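Local atomic coordinates of beta-lactamase (Serratia marcescens, PDB entry 5GWA), a protein that probably hydrolyses the amide bond of beta-lactam antibiotics to give substituted beta-amino acids, as a class A extended-spectrum beta-lactamase, and is inhibited by avibactam. Residues 41-45 with 248-252; 202-207 with 268-272. The contacts are given in a common frame with arbitrary orientation. Where two conformers were deposited one is given. Numbering follows the deposited sequence.

Contact 1 of 2, residues 41-45 with 248-252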
loop_
_atom_site.group_PDB
_atom_site.type_symbol
_atom_site.label_atom_id
_atom_site.label_comp_id
_atom_site.label_asym_id
_atom_site.label_seq_id
_atom_site.Cartn_x
_atom_site.Cartn_y
_atom_site.Cartn_z
ATOM N N HIS A 41 15.031 25.304 -1.569
ATOM C CA HIS A 41 14.261 24.649 -0.551
ATOM C C HIS A 41 14.606 23.180 -0.449
ATOM O O HIS A 41 15.226 22.609 -1.367
ATOM C CB HIS A 41 12.762 24.868 -0.829
ATOM C CG HIS A 41 12.367 26.306 -0.845
ATOM N ND1 HIS A 41 12.038 26.998 0.306
ATOM C CD2 HIS A 41 12.290 27.200 -1.852
ATOM C CE1 HIS A 41 11.688 28.226 -0.011
ATOM N NE2 HIS A 41 11.807 28.368 -1.320
ATOM N N HIS A 42 14.170 22.550 0.647
ATOM C CA HIS A 42 14.360 21.120 0.855
ATOM C C HIS A 42 13.027 20.408 0.663
ATOM O O HIS A 42 12.046 20.716 1.321
ATOM C CB HIS A 42 14.917 20.856 2.245
ATOM C CG HIS A 42 16.337 21.287 2.386
ATOM N ND1 HIS A 42 17.074 21.106 3.543
ATOM C CD2 HIS A 42 17.169 21.862 1.497
ATOM C CE1 HIS A 42 18.304 21.537 3.342
ATOM N NE2 HIS A 42 18.394 21.996 2.113
ATOM N N TYR A 43 12.985 19.485 -0.278
ATOM C CA TYR A 43 11.761 18.812 -0.625
ATOM C C TYR A 43 11.815 17.367 -0.158
ATOM O O TYR A 43 12.811 16.708 -0.311
ATOM C CB TYR A 43 11.647 18.843 -2.152
ATOM C CG TYR A 43 11.455 20.239 -2.687
ATOM C CD1 TYR A 43 10.195 20.772 -2.813
ATOM C CD2 TYR A 43 12.525 21.020 -3.044
ATOM C CE1 TYR A 43 10.016 22.077 -3.202
ATOM C CE2 TYR A 43 12.371 22.332 -3.433
ATOM C CZ TYR A 43 11.105 22.852 -3.529
ATOM O OH TYR A 43 10.927 24.150 -3.948
ATOM N N PRO A 44 10.708 16.847 0.361
ATOM C CA PRO A 44 10.687 15.466 0.755
ATOM C C PRO A 44 10.675 14.560 -0.466
ATOM O O PRO A 44 9.897 14.779 -1.399
ATOM C CB PRO A 44 9.403 15.361 1.575
ATOM C CG PRO A 44 8.539 16.458 1.058
ATOM C CD PRO A 44 9.469 17.565 0.699
ATOM N N MET A 45 11.581 13.600 -0.472
ATOM C CA MET A 45 11.785 12.757 -1.659
ATOM C C MET A 45 10.695 11.680 -1.848
ATOM O O MET A 45 10.420 11.273 -2.998
ATOM C CB MET A 45 13.156 12.084 -1.611
ATOM C CG MET A 45 14.280 13.036 -1.856
ATOM S SD MET A 45 15.863 12.226 -2.069
ATOM C CE MET A 45 16.285 11.822 -0.387
ATOM N N VAL A 248 10.745 17.227 -10.612
ATOM C CA VAL A 248 9.708 18.116 -10.116
ATOM C C VAL A 248 9.184 17.593 -8.793
ATOM O O VAL A 248 8.807 16.424 -8.678
ATOM C CB VAL A 248 8.536 18.307 -11.109
ATOM C CG1 VAL A 248 7.503 19.276 -10.557
ATOM C CG2 VAL A 248 9.048 18.776 -12.470
ATOM N N TYR A 249 9.161 18.462 -7.774
ATOM C CA TYR A 249 8.651 18.122 -6.453
ATOM C C TYR A 249 7.503 19.059 -6.111
ATOM O O TYR A 249 7.707 20.254 -5.960
ATOM C CB TYR A 249 9.742 18.296 -5.377
ATOM C CG TYR A 249 10.934 17.443 -5.633
ATOM C CD1 TYR A 249 11.951 17.864 -6.470
ATOM C CD2 TYR A 249 11.063 16.199 -5.022
ATOM C CE1 TYR A 249 13.059 17.073 -6.695
ATOM C CE2 TYR A 249 12.102 15.351 -5.344
ATOM C CZ TYR A 249 13.070 15.784 -6.180
ATOM O OH TYR A 249 14.103 14.927 -6.407
ATOM N N VAL A 250 6.262 18.565 -6.137
ATOM C CA VAL A 250 5.123 19.359 -5.677
ATOM C C VAL A 250 4.918 19.083 -4.202
ATOM O O VAL A 250 4.533 17.973 -3.807
ATOM C CB VAL A 250 3.842 18.997 -6.476
ATOM C CG1 VAL A 250 2.668 19.836 -5.993
ATOM C CG2 VAL A 250 4.058 19.147 -7.967
ATOM N N SER A 251 5.285 20.052 -3.345
ATOM C CA SER A 251 5.325 19.790 -1.918
ATOM C C SER A 251 4.329 20.625 -1.133
ATOM O O SER A 251 3.915 21.670 -1.591
ATOM C CB SER A 251 6.751 19.943 -1.356
ATOM O OG SER A 251 7.128 21.310 -1.259
ATOM N N ASP A 252 3.983 20.122 0.050
ATOM C CA ASP A 252 3.086 20.788 0.987
ATOM C C ASP A 252 1.888 21.423 0.310
ATOM O O ASP A 252 1.664 22.630 0.349
ATOM C CB ASP A 252 3.885 21.781 1.820
ATOM C CG ASP A 252 4.897 21.090 2.706
ATOM O OD1 ASP A 252 4.791 19.860 2.909
ATOM O OD2 ASP A 252 5.750 21.812 3.282
#
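Two strands from different sheets meet here through side chains: 43-44, an outer strand of a small three-stranded antiparallel sheet, lies over strand 243-253 of the five-stranded antiparallel sheet. His-41 and His-42 lead into the contact without reaching the other segment. At Tyr-43 the chain closes on its partner. Its CA-to-CB bond points toward strand 243-253, and its ring lies across Tyr-249 and Ser-251, with CD1 3.6 Å from Tyr-249 CB and 3.5 Å from Ser-251 OG. The rings of Tyr-43 and Tyr-249 are inclined at 27° with centroids 5.7 Å apart, so slid apart that they barely overlap; between the two tyrosines the closest approach is of the Tyr-43 ring to Tyr-249 CB. Pro-44 continues the apolar cover, its CD 4.2 Å from Ser-251 CB, while its carbonyl O lies 4.1 Å from Tyr-249 CD2 and accepts a hydrogen bond from Asn-231 on the neighbouring strand 227-237. Met-45 turns the end of its side chain away, and the chain runs on to Ser-47 in the avibactam-derived ligand's pocket. On the partner strand residues alternate: Tyr-249 and Ser-251 face the small sheet, whereas Val-250 points away. The hydroxyls in this buried layer all find partners beyond the two segments: Tyr-43 OH at Asn-38 O, Tyr-249 OH at Thr-167 and Ser-251 OG at Lys-21 O. The segments therefore adhere by van der Waals packing, while the polar ends of the same side chains tie them to the surrounding fold.

Contact 2 of 2, residues 202-207 with 268-272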
loop_
_atom_site.group_PDB
_atom_site.type_symbol
_atom_site.label_atom_id
_atom_site.label_comp_id
_atom_site.label_asym_id
_atom_site.label_seq_id
_atom_site.Cartn_x
_atom_site.Cartn_y
_atom_site.Cartn_z
ATOM N N LEU A 202 5.497 13.234 -15.222
ATOM C CA LEU A 202 6.359 13.707 -16.279
ATOM C C LEU A 202 5.881 13.325 -17.666
ATOM O O LEU A 202 5.972 14.124 -18.590
ATOM C CB LEU A 202 7.816 13.258 -16.118
ATOM C CG LEU A 202 8.580 13.835 -14.914
ATOM C CD1 LEU A 202 9.878 13.128 -14.710
ATOM C CD2 LEU A 202 8.835 15.344 -15.069
ATOM N N LYS A 203 5.442 12.079 -17.833
ATOM C CA LYS A 203 4.985 11.530 -19.108
ATOM C C LYS A 203 3.627 12.074 -19.577
ATOM O O LYS A 203 3.226 11.849 -20.701
ATOM C CB LYS A 203 4.897 10.005 -18.992
ATOM C CG LYS A 203 6.258 9.297 -18.917
ATOM C CD LYS A 203 6.099 7.835 -18.542
ATOM C CE LYS A 203 5.411 7.041 -19.636
ATOM N NZ LYS A 203 6.309 6.848 -20.801
ATOM N N GLY A 204 2.892 12.761 -18.707
ATOM C CA GLY A 204 1.453 12.902 -18.903
ATOM C C GLY A 204 1.024 13.576 -20.191
ATOM O O GLY A 204 -0.020 13.212 -20.771
ATOM N N LEU A 205 1.719 14.648 -20.542
ATOM C CA LEU A 205 1.352 15.445 -21.716
ATOM C C LEU A 205 2.397 15.396 -22.836
ATOM O O LEU A 205 2.312 16.168 -23.796
ATOM C CB LEU A 205 1.039 16.886 -21.309
ATOM C CG LEU A 205 -0.085 17.075 -20.321
ATOM C CD1 LEU A 205 -0.083 18.455 -19.701
ATOM C CD2 LEU A 205 -1.433 16.788 -20.975
ATOM N N LEU A 206 3.347 14.457 -22.752
ATOM C CA LEU A 206 4.340 14.270 -23.802
ATOM C C LEU A 206 3.782 13.346 -24.889
ATOM O O LEU A 206 2.839 12.575 -24.649
ATOM C CB LEU A 206 5.612 13.650 -23.219
ATOM C CG LEU A 206 6.209 14.426 -22.046
ATOM C CD1 LEU A 206 7.565 13.824 -21.749
ATOM C CD2 LEU A 206 6.351 15.892 -22.383
ATOM N N PRO A 207 4.363 13.412 -26.087
ATOM C CA PRO A 207 3.801 12.586 -27.154
ATOM C C PRO A 207 3.823 11.110 -26.765
ATOM O O PRO A 207 4.750 10.651 -26.082
ATOM C CB PRO A 207 4.749 12.854 -28.319
ATOM C CG PRO A 207 5.295 14.216 -28.064
ATOM C CD PRO A 207 5.440 14.277 -26.565
ATOM N N CYS A 268 6.635 19.773 -17.230
ATOM C CA CYS A 268 7.418 18.963 -18.138
ATOM C C CYS A 268 7.132 19.274 -19.613
ATOM O O CYS A 268 8.044 19.389 -20.400
ATOM C CB CYS A 268 7.228 17.475 -17.846
ATOM S SG CYS A 268 8.409 16.478 -18.811
ATOM N N LYS A 269 5.854 19.415 -19.951
ATOM C CA LYS A 269 5.417 19.748 -21.317
ATOM C C LYS A 269 6.027 21.067 -21.754
ATOM O O LYS A 269 6.441 21.215 -22.919
ATOM C CB LYS A 269 3.879 19.813 -21.318
ATOM C CG LYS A 269 3.230 20.221 -22.633
ATOM C CD LYS A 269 3.538 19.285 -23.771
ATOM C CE LYS A 269 2.634 19.630 -24.956
ATOM N NZ LYS A 269 3.369 19.704 -26.235
ATOM N N SER A 270 6.028 22.045 -20.846
ATOM C CA SER A 270 6.605 23.361 -21.143
ATOM C C SER A 270 8.076 23.200 -21.493
ATOM O O SER A 270 8.562 23.782 -22.468
ATOM C CB SER A 270 6.471 24.343 -19.970
ATOM O OG SER A 270 5.118 24.750 -19.771
ATOM N N VAL A 271 8.790 22.392 -20.712
ATOM C CA VAL A 271 10.214 22.205 -20.939
ATOM C C VAL A 271 10.450 21.459 -22.251
ATOM O O VAL A 271 11.314 21.823 -23.037
ATOM C CB VAL A 271 10.871 21.455 -19.752
ATOM C CG1 VAL A 271 12.307 21.102 -20.042
ATOM C CG2 VAL A 271 10.775 22.286 -18.488
ATOM N N TRP A 272 9.674 20.403 -22.460
ATOM C CA TRP A 272 9.713 19.626 -23.695
ATOM C C TRP A 272 9.478 20.535 -24.907
ATOM O O TRP A 272 10.273 20.525 -25.846
ATOM C CB TRP A 272 8.663 18.511 -23.633
ATOM C CG TRP A 272 8.455 17.780 -24.913
ATOM C CD1 TRP A 272 7.586 18.125 -25.926
ATOM C CD2 TRP A 272 9.089 16.574 -25.333
ATOM N NE1 TRP A 272 7.645 17.203 -26.928
ATOM C CE2 TRP A 272 8.633 16.296 -26.639
ATOM C CE3 TRP A 272 10.082 15.760 -24.789
ATOM C CZ2 TRP A 272 8.969 15.116 -27.301
ATOM C CZ3 TRP A 272 10.455 14.612 -25.483
ATOM C CH2 TRP A 272 9.936 14.332 -26.748
HETATM O O HOH W 1 3.184 16.700 -26.305
#
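Helix 257-276, which packs against the five-stranded sheet, here receives the loop that leads from helix 182-193 to strand 212-218. Cys-268 sits opposite Leu-202, the two CA atoms 5.7 Å apart; its CB is 3.9 Å from Leu-202 CD2, and its SG is 3.4 Å from Leu-202 O and 4.0 Å from Leu-206 CD1. One residue on, Lys-269 meets the type I beta turn of Lys-203 to Leu-206. Its CB lies 4.1 Å from Leu-205 CB, and its aliphatic chain runs past the turn, bringing CD within 3.3 Å of Leu-205 O. The ammonium reaches the same carbonyl through water: the water accepts from Lys-269 NZ at 3.0 Å and donates to Leu-205 O at 2.7 Å, while NZ also forms a salt bridge with Asp-273 one turn later. Ser-270 and Val-271 face other directions. A helical turn beyond Cys-268, Trp-272 returns to the interface, with CB 3.7 Å from Leu-206 CD2 and NE1 3.7 Å from Pro-207 CD. Leu-206 thus rests against Cys-268, Lys-269 and Trp-272 together, and Ile-236 of strand 227-237 touches Leu-206, Cys-268 and Trp-272 from the sheet. Apolar contacts hold the buried side of the loop on the helix, and at the more open side a single water, held by the lysine, donates to a turn carbonyl.

In the fold
Both contacts belong to the part of the class A beta-lactamase fold built around the five-stranded antiparallel sheet. Their centres lie about 19 Å apart and their nearest atoms about 4 Å, without touching. Along the chain the segments alternate, 41-45, 202-207, 248-252 and 268-272, so the two contacts cross. Strand 243-253 of contact 1 leads directly into helix 257-276 of contact 2, and Val-250 and Leu-202 both pack on Ile-264 of that helix. Contact 1 thus lies on the face of the sheet that carries Tyr-249 and Ser-251, and the helix of contact 2 on the other, beside Val-248 and Val-250. Together they link early and middle parts of the chain to its C-terminal strand and helix.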